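DspB (Aggregatibacter actinomycetemcomitans, PDB 1YHT) probably hydrolyses the N-acetylglucosamine polymer of biofilm matrices, acting as a family 20 beta-hexosaminidase that releases bacteria from the biofilm. Local coordinates at residues E63-L67 and N68-E72; D169-G172 and D173-Q176. One frame throughout, in Å; residues are numbered along the deposited sequence.

Contact 1: residues E63-L67 and N68-E72; sequences ESHLL and NQRAE
Glu63 and Arg70 meet across a tight hairpin-like loop, where one carboxylate oxygen, Glu63 OE2, accepts from two donors. Arg70 NE gives to Glu63 OE2 at 2.8 Å in a salt bridge, reaching it on the anti side, somewhat out of the carboxylate plane, while OE2 lies near the plane of the guanidinium; NH2 adds a weak bond. From the other face of the carboxylate, the backbone N of Ala71 gives an almost straight bond of 2.9 Å to OE2. Glu63 suits this place because its extended chain, with CG anti to the backbone N (chi1 -173°), runs past the carbonyl of Gln69 to the Arg70 side. Its other oxygen, OE1, accepts from the backbone N of Tyr94. Bends at chi2 and chi3 fold the Arg70 chain back, so that its guanidinium also lies flat on the His65 ring, centres 3.8 Å apart and planes 21° apart. His65 ND1 is hydrogen-bonded to Tyr94 OH.

A single antiparallel bridge, a hydrogen-bonded pair, joins Ser64 and Gln69: Ser64 N gives to Gln69 O at 3.0 Å and Gln69 N to Ser64 O at 2.9 Å. A type I turn closes it, Asn68 N giving to His65 O at 3.1 Å, and Asn68, with positive phi, forms a G1 beta bulge with Gln69 opposite Ser64. The small hydroxyl of Ser64 fits an ST motif, OG accepting from Leu67 N at 2.8 Å, and is hydrogen-bonded to Glu166 OE1; Leu66 N gives to Glu166 OE2. Asn68 ND2 bonds to Asp131 OD1, and the Gln69 amide is used at both ends, by Asn84 and by the carbonyls of Tyr60 and Ile62.

The loop follows strand 49-53. Leu67 buries its branched end between helices 122-132 and 154-171, while Glu63 and Gln69 both pack on Phe91 of strand 90-91.

Contact 2: residues D169-G172 and D173-Q176; sequences DIFG and DTSQ
The backbone leaves helix 154-171 at Gly172, whose positive phi (46°) breaks the helical path before a short 3-10 turn through Asp173 and Thr174 leads out of it. Glycine suits the spot, because positive phi is readily adopted by a residue without a side chain.

Phe171 O is gripped twice by Thr174: the backbone N gives a bond of 3.2 Å, and the hydroxyl OG1 a shorter one of 2.6 Å, both arriving from the same face of the carbonyl plane. Threonine can do this because OG1 sits between its own backbone N and carbonyl carbon (chi1 66°), which swings the hydroxyl back over the helix end. That leaves CG2 as a methyl beside the same carbonyl oxygen, 3.6 Å from Phe171 O. One residue on, Ser175 N makes a weak bond to Gly172 O, and Ser175 CB closes on Phe171 CB at 4.1 Å. Asp173, exposed, makes a salt bridge from OD1 to NZ of Lys105.

This is the alpha-to-beta connection from helix 154-171 to strand 177-181, between successive beta-alpha units of the TIM barrel. Phe171 and Ser175 pack on Pro113 of strand 110-117, Phe171 and Thr174 on its Leu111, and Thr174 also touches Lys101 of helix 94-106, just before the chain enters strand 177-181.

Overall arrangement
Contact 1 lies in the long loop after strand 49-53, contact 2 where helix 154-171 gives way to strand 177-181. Their centres are about 18 Å apart, yet the two meet: Glu63 O packs against Ile170 CD1 at 3.6 Å. Helix 154-171 joins them, supplying Glu166 to the loop of residues 63-72 and ending in contact 2; Tyr94 bonds to contact 1 and packs on Ile170. The centre of contact 1 is about 21 Å from that of the chain, the centre of contact 2 about 16 Å. TIM-barrel active sites lie at the C-terminal strand ends, so contact 2 is at the other end. Glycerol, probably from the crystallisation liquor, is bound about 4 Å from the His65 side chain; Asp169 OD2 is also hydrogen-bonded to a glycerol.

Contact 1: residues E63-L67 and N68-E72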
ATOM      1  N   GLU A  63     -13.904   8.675   3.414  1.00  8.90           N
ATOM      2  CA  GLU A  63     -14.871   8.967   4.419  1.00  8.01           C
ATOM      3  C   GLU A  63     -14.851   7.918   5.544  1.00  8.37           C
ATOM      4  O   GLU A  63     -14.555   6.715   5.319  1.00  7.93           O
ATOM      5  CB  GLU A  63     -16.265   9.057   3.787  1.00  8.86           C
ATOM      6  CG  GLU A  63     -17.344   9.533   4.725  1.00  7.66           C
ATOM      7  CD  GLU A  63     -18.618  10.049   4.051  1.00  9.60           C
ATOM      8  OE1 GLU A  63     -18.819   9.932   2.810  1.00  9.26           O
ATOM      9  OE2 GLU A  63     -19.395  10.639   4.798  1.00  8.21           O
ATOM     10  N   SER A  64     -15.217   8.370   6.745  1.00  7.78           N
ATOM     11  CA  SER A  64     -15.192   7.509   7.943  1.00  7.65           C
ATOM     12  C   SER A  64     -16.188   7.974   9.008  1.00  7.35           C
ATOM     13  O   SER A  64     -16.126   9.125   9.446  1.00  7.15           O
ATOM     14  CB  SER A  64     -13.810   7.502   8.596  1.00  8.20           C
ATOM     15  OG  SER A  64     -13.814   6.690   9.776  1.00  5.85           O
ATOM     16  N   HIS A  65     -17.089   7.072   9.407  1.00  6.19           N
ATOM     17  CA  HIS A  65     -17.879   7.258  10.640  1.00  7.58           C
ATOM     18  C   HIS A  65     -16.988   7.201  11.900  1.00  8.42           C
ATOM     19  O   HIS A  65     -17.057   8.049  12.761  1.00  7.08           O
ATOM     20  CB  HIS A  65     -18.953   6.160  10.765  1.00  7.93           C
ATOM     21  CG  HIS A  65     -20.221   6.426  10.009  1.00  7.33           C
ATOM     22  ND1 HIS A  65     -20.275   6.496   8.634  1.00  7.74           N
ATOM     23  CD2 HIS A  65     -21.498   6.557  10.450  1.00  7.04           C
ATOM     24  CE1 HIS A  65     -21.531   6.714   8.265  1.00 10.57           C
ATOM     25  NE2 HIS A  65     -22.293   6.780   9.356  1.00  8.14           N
ATOM     26  N   LEU A  66     -16.127   6.183  11.976  1.00  9.61           N
ATOM     27  CA  LEU A  66     -15.301   5.971  13.185  1.00 10.77           C
ATOM     28  C   LEU A  66     -14.352   7.126  13.476  1.00 10.44           C
ATOM     29  O   LEU A  66     -14.135   7.505  14.649  1.00 10.44           O
ATOM     30  CB  LEU A  66     -14.511   4.646  13.054  1.00 11.89           C
ATOM     31  CG  LEU A  66     -15.107   3.351  13.620  1.00 15.91           C
ATOM     32  CD1 LEU A  66     -16.443   3.102  13.153  1.00 20.75           C
ATOM     33  CD2 LEU A  66     -14.249   2.171  13.229  1.00 17.02           C
ATOM     34  N   LEU A  67     -13.749   7.679  12.426  1.00  9.75           N
ATOM     35  CA  LEU A  67     -12.853   8.833  12.574  1.00  9.53           C
ATOM     36  C   LEU A  67     -13.567  10.176  12.401  1.00  9.33           C
ATOM     37  O   LEU A  67     -12.946  11.214  12.481  1.00 10.27           O
ATOM     38  CB  LEU A  67     -11.675   8.723  11.631  1.00  8.92           C
ATOM     39  CG  LEU A  67     -10.941   7.381  11.690  1.00  7.13           C
ATOM     40  CD1 LEU A  67      -9.962   7.300  10.581  1.00  7.06           C
ATOM     41  CD2 LEU A  67     -10.242   7.143  13.014  1.00  9.15           C
ATOM     42  N   ASN A  68     -14.876  10.116  12.198  1.00  9.48           N
ATOM     43  CA  ASN A  68     -15.753  11.258  12.043  1.00  8.47           C
ATOM     44  C   ASN A  68     -15.266  12.276  10.974  1.00  7.79           C
ATOM     45  O   ASN A  68     -15.022  13.432  11.269  1.00  6.47           O
ATOM     46  CB  ASN A  68     -16.055  11.951  13.398  1.00  8.46           C
ATOM     47  CG  ASN A  68     -17.211  12.912  13.297  1.00  9.67           C
ATOM     48  OD1 ASN A  68     -17.989  12.847  12.350  1.00  9.52           O
ATOM     49  ND2 ASN A  68     -17.342  13.816  14.272  1.00 15.02           N
ATOM     50  N   GLN A  69     -15.069  11.773   9.758  1.00  8.31           N
ATOM     51  CA  GLN A  69     -14.689  12.532   8.591  1.00  7.37           C
ATOM     52  C   GLN A  69     -15.804  12.296   7.627  1.00  7.83           C
ATOM     53  O   GLN A  69     -15.850  11.255   6.940  1.00  8.01           O
ATOM     54  CB  GLN A  69     -13.350  12.029   8.013  1.00  7.59           C
ATOM     55  CG  GLN A  69     -12.995  12.721   6.702  1.00  6.71           C
ATOM     56  CD  GLN A  69     -11.536  12.616   6.362  1.00  6.66           C
ATOM     57  OE1 GLN A  69     -10.762  13.524   6.687  1.00  8.87           O
ATOM     58  NE2 GLN A  69     -11.148  11.506   5.679  1.00  5.80           N
ATOM     59  N   ARG A  70     -16.763  13.211   7.628  1.00  8.66           N
ATOM     60  CA  ARG A  70     -18.023  12.987   6.973  1.00  9.21           C
ATOM     61  C   ARG A  70     -18.223  14.006   5.836  1.00 10.14           C
ATOM     62  O   ARG A  70     -17.863  15.203   5.944  1.00  8.89           O
ATOM     63  CB  ARG A  70     -19.169  13.035   7.985  1.00  9.51           C
ATOM     64  CG  ARG A  70     -19.185  11.932   9.094  1.00 10.00           C
ATOM     65  CD  ARG A  70     -19.153  10.497   8.568  1.00  8.47           C
ATOM     66  NE  ARG A  70     -20.080  10.216   7.483  1.00  9.65           N
ATOM     67  CZ  ARG A  70     -21.391  10.012   7.618  1.00 11.99           C
ATOM     68  NH1 ARG A  70     -21.966  10.089   8.811  1.00 11.79           N
ATOM     69  NH2 ARG A  70     -22.154   9.763   6.559  1.00 10.81           N
ATOM     70  N   ALA A  71     -18.807  13.512   4.741  1.00 11.53           N
ATOM     71  CA  ALA A  71     -19.084  14.340   3.556  1.00 13.01           C
ATOM     72  C   ALA A  71     -19.981  15.548   3.896  1.00 14.35           C
ATOM     73  O   ALA A  71     -19.760  16.670   3.423  1.00 12.99           O
ATOM     74  CB  ALA A  71     -19.689  13.535   2.473  1.00 12.75           C
ATOM     75  N   GLU A  72     -20.935  15.324   4.767  1.00 15.77           N
ATOM     76  CA  GLU A  72     -21.816  16.370   5.176  1.00 18.80           C
ATOM     77  C   GLU A  72     -21.079  17.487   5.920  1.00 19.90           C
ATOM     78  O   GLU A  72     -21.549  18.628   5.857  1.00 20.18           O
ATOM     79  CB  GLU A  72     -22.956  15.750   6.003  1.00 20.67           C
ATOM     80  CG  GLU A  72     -24.230  16.528   6.155  1.00 24.43           C
ATOM     81  CD  GLU A  72     -25.359  15.615   6.679  1.00 29.03           C
ATOM     82  OE1 GLU A  72     -25.965  14.897   5.830  1.00 34.75           O
ATOM     83  OE2 GLU A  72     -25.600  15.585   7.914  1.00 30.80           O
TER

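Contact 2: residues D169-G172 and D173-Q176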
ATOM      1  N   ASP A 169     -16.355  -2.955   5.311  1.00  6.15           N
ATOM      2  CA  ASP A 169     -17.734  -2.615   4.943  1.00  6.13           C
ATOM      3  C   ASP A 169     -17.835  -1.653   3.742  1.00  6.59           C
ATOM      4  O   ASP A 169     -18.687  -1.817   2.859  1.00  6.28           O
ATOM      5  CB  ASP A 169     -18.471  -1.973   6.105  1.00  5.87           C
ATOM      6  CG  ASP A 169     -18.831  -2.969   7.199  1.00 10.24           C
ATOM      7  OD1 ASP A 169     -18.735  -4.182   6.974  1.00 13.82           O
ATOM      8  OD2 ASP A 169     -19.235  -2.522   8.265  1.00 13.81           O
ATOM      9  N   ILE A 170     -16.962  -0.665   3.711  1.00  7.35           N
ATOM     10  CA  ILE A 170     -16.889   0.299   2.603  1.00  7.92           C
ATOM     11  C   ILE A 170     -16.562  -0.362   1.244  1.00  7.34           C
ATOM     12  O   ILE A 170     -17.250  -0.127   0.272  1.00  6.38           O
ATOM     13  CB  ILE A 170     -15.861   1.396   2.905  1.00  7.34           C
ATOM     14  CG1 ILE A 170     -16.331   2.310   4.046  1.00 11.47           C
ATOM     15  CG2 ILE A 170     -15.589   2.289   1.687  1.00 10.44           C
ATOM     16  CD1 ILE A 170     -15.165   3.235   4.607  1.00  9.92           C
ATOM     17  N   PHE A 171     -15.527  -1.200   1.194  1.00  8.23           N
ATOM     18  CA  PHE A 171     -15.113  -1.843  -0.063  1.00  8.22           C
ATOM     19  C   PHE A 171     -16.003  -3.043  -0.416  1.00  8.58           C
ATOM     20  O   PHE A 171     -16.162  -3.387  -1.596  1.00  7.54           O
ATOM     21  CB  PHE A 171     -13.617  -2.199  -0.029  1.00  9.11           C
ATOM     22  CG  PHE A 171     -12.744  -0.982  -0.110  1.00  9.12           C
ATOM     23  CD1 PHE A 171     -12.269  -0.533  -1.352  1.00 14.22           C
ATOM     24  CD2 PHE A 171     -12.514  -0.205   1.004  1.00  8.30           C
ATOM     25  CE1 PHE A 171     -11.525   0.638  -1.455  1.00 12.29           C
ATOM     26  CE2 PHE A 171     -11.777   0.998   0.915  1.00  5.86           C
ATOM     27  CZ  PHE A 171     -11.278   1.410  -0.281  1.00 10.74           C
ATOM     28  N   GLY A 172     -16.585  -3.663   0.604  1.00  9.10           N
ATOM     29  CA  GLY A 172     -17.480  -4.811   0.417  1.00  9.85           C
ATOM     30  C   GLY A 172     -16.928  -5.869  -0.554  1.00  9.42           C
ATOM     31  O   GLY A 172     -15.742  -6.165  -0.529  1.00  9.18           O
ATOM     32  N   ASP A 173     -17.781  -6.408  -1.437  1.00  9.91           N
ATOM     33  CA  ASP A 173     -17.363  -7.552  -2.290  1.00 10.75           C
ATOM     34  C   ASP A 173     -16.421  -7.219  -3.461  1.00 11.01           C
ATOM     35  O   ASP A 173     -16.103  -8.095  -4.263  1.00 10.96           O
ATOM     36  CB  ASP A 173     -18.594  -8.379  -2.782  1.00 11.75           C
ATOM     37  CG  ASP A 173     -19.446  -7.653  -3.797  1.00 11.81           C
ATOM     38  OD1 ASP A 173     -19.126  -6.533  -4.254  1.00 12.87           O
ATOM     39  OD2 ASP A 173     -20.475  -8.233  -4.168  1.00 17.59           O
ATOM     40  N   THR A 174     -15.968  -5.968  -3.556  1.00 10.34           N
ATOM     41  CA  THR A 174     -14.953  -5.605  -4.558  1.00 11.00           C
ATOM     42  C   THR A 174     -13.567  -6.072  -4.140  1.00  9.87           C
ATOM     43  O   THR A 174     -12.628  -6.002  -4.937  1.00 10.54           O
ATOM     44  CB  THR A 174     -14.894  -4.091  -4.794  1.00 11.10           C
ATOM     45  OG1 THR A 174     -14.431  -3.416  -3.600  1.00  8.66           O
ATOM     46  CG2 THR A 174     -16.275  -3.567  -5.216  1.00 11.67           C
ATOM     47  N   SER A 175     -13.445  -6.564  -2.896  1.00 10.13           N
ATOM     48  CA  SER A 175     -12.160  -6.815  -2.264  1.00  9.62           C
ATOM     49  C   SER A 175     -12.120  -8.237  -1.746  1.00  9.85           C
ATOM     50  O   SER A 175     -13.019  -8.651  -1.018  1.00  8.79           O
ATOM     51  CB  SER A 175     -11.942  -5.805  -1.113  1.00  9.81           C
ATOM     52  OG  SER A 175     -10.747  -6.127  -0.410  1.00 12.50           O
ATOM     53  N   GLN A 176     -11.102  -8.994  -2.151  1.00  9.49           N
ATOM     54  CA  GLN A 176     -10.814 -10.307  -1.555  1.00 10.16           C
ATOM     55  C   GLN A 176      -9.555 -10.362  -0.690  1.00  9.58           C
ATOM     56  O   GLN A 176      -9.282 -11.397  -0.023  1.00  8.04           O
ATOM     57  CB  GLN A 176     -10.752 -11.362  -2.664  1.00 10.12           C
ATOM     58  CG  GLN A 176     -12.136 -11.589  -3.283  1.00 13.50           C
ATOM     59  CD  GLN A 176     -12.508 -10.541  -4.296  1.00 15.81           C
ATOM     60  OE1 GLN A 176     -11.748 -10.266  -5.221  1.00 19.74           O
ATOM     61  NE2 GLN A 176     -13.657  -9.932  -4.122  1.00 21.98           N
TER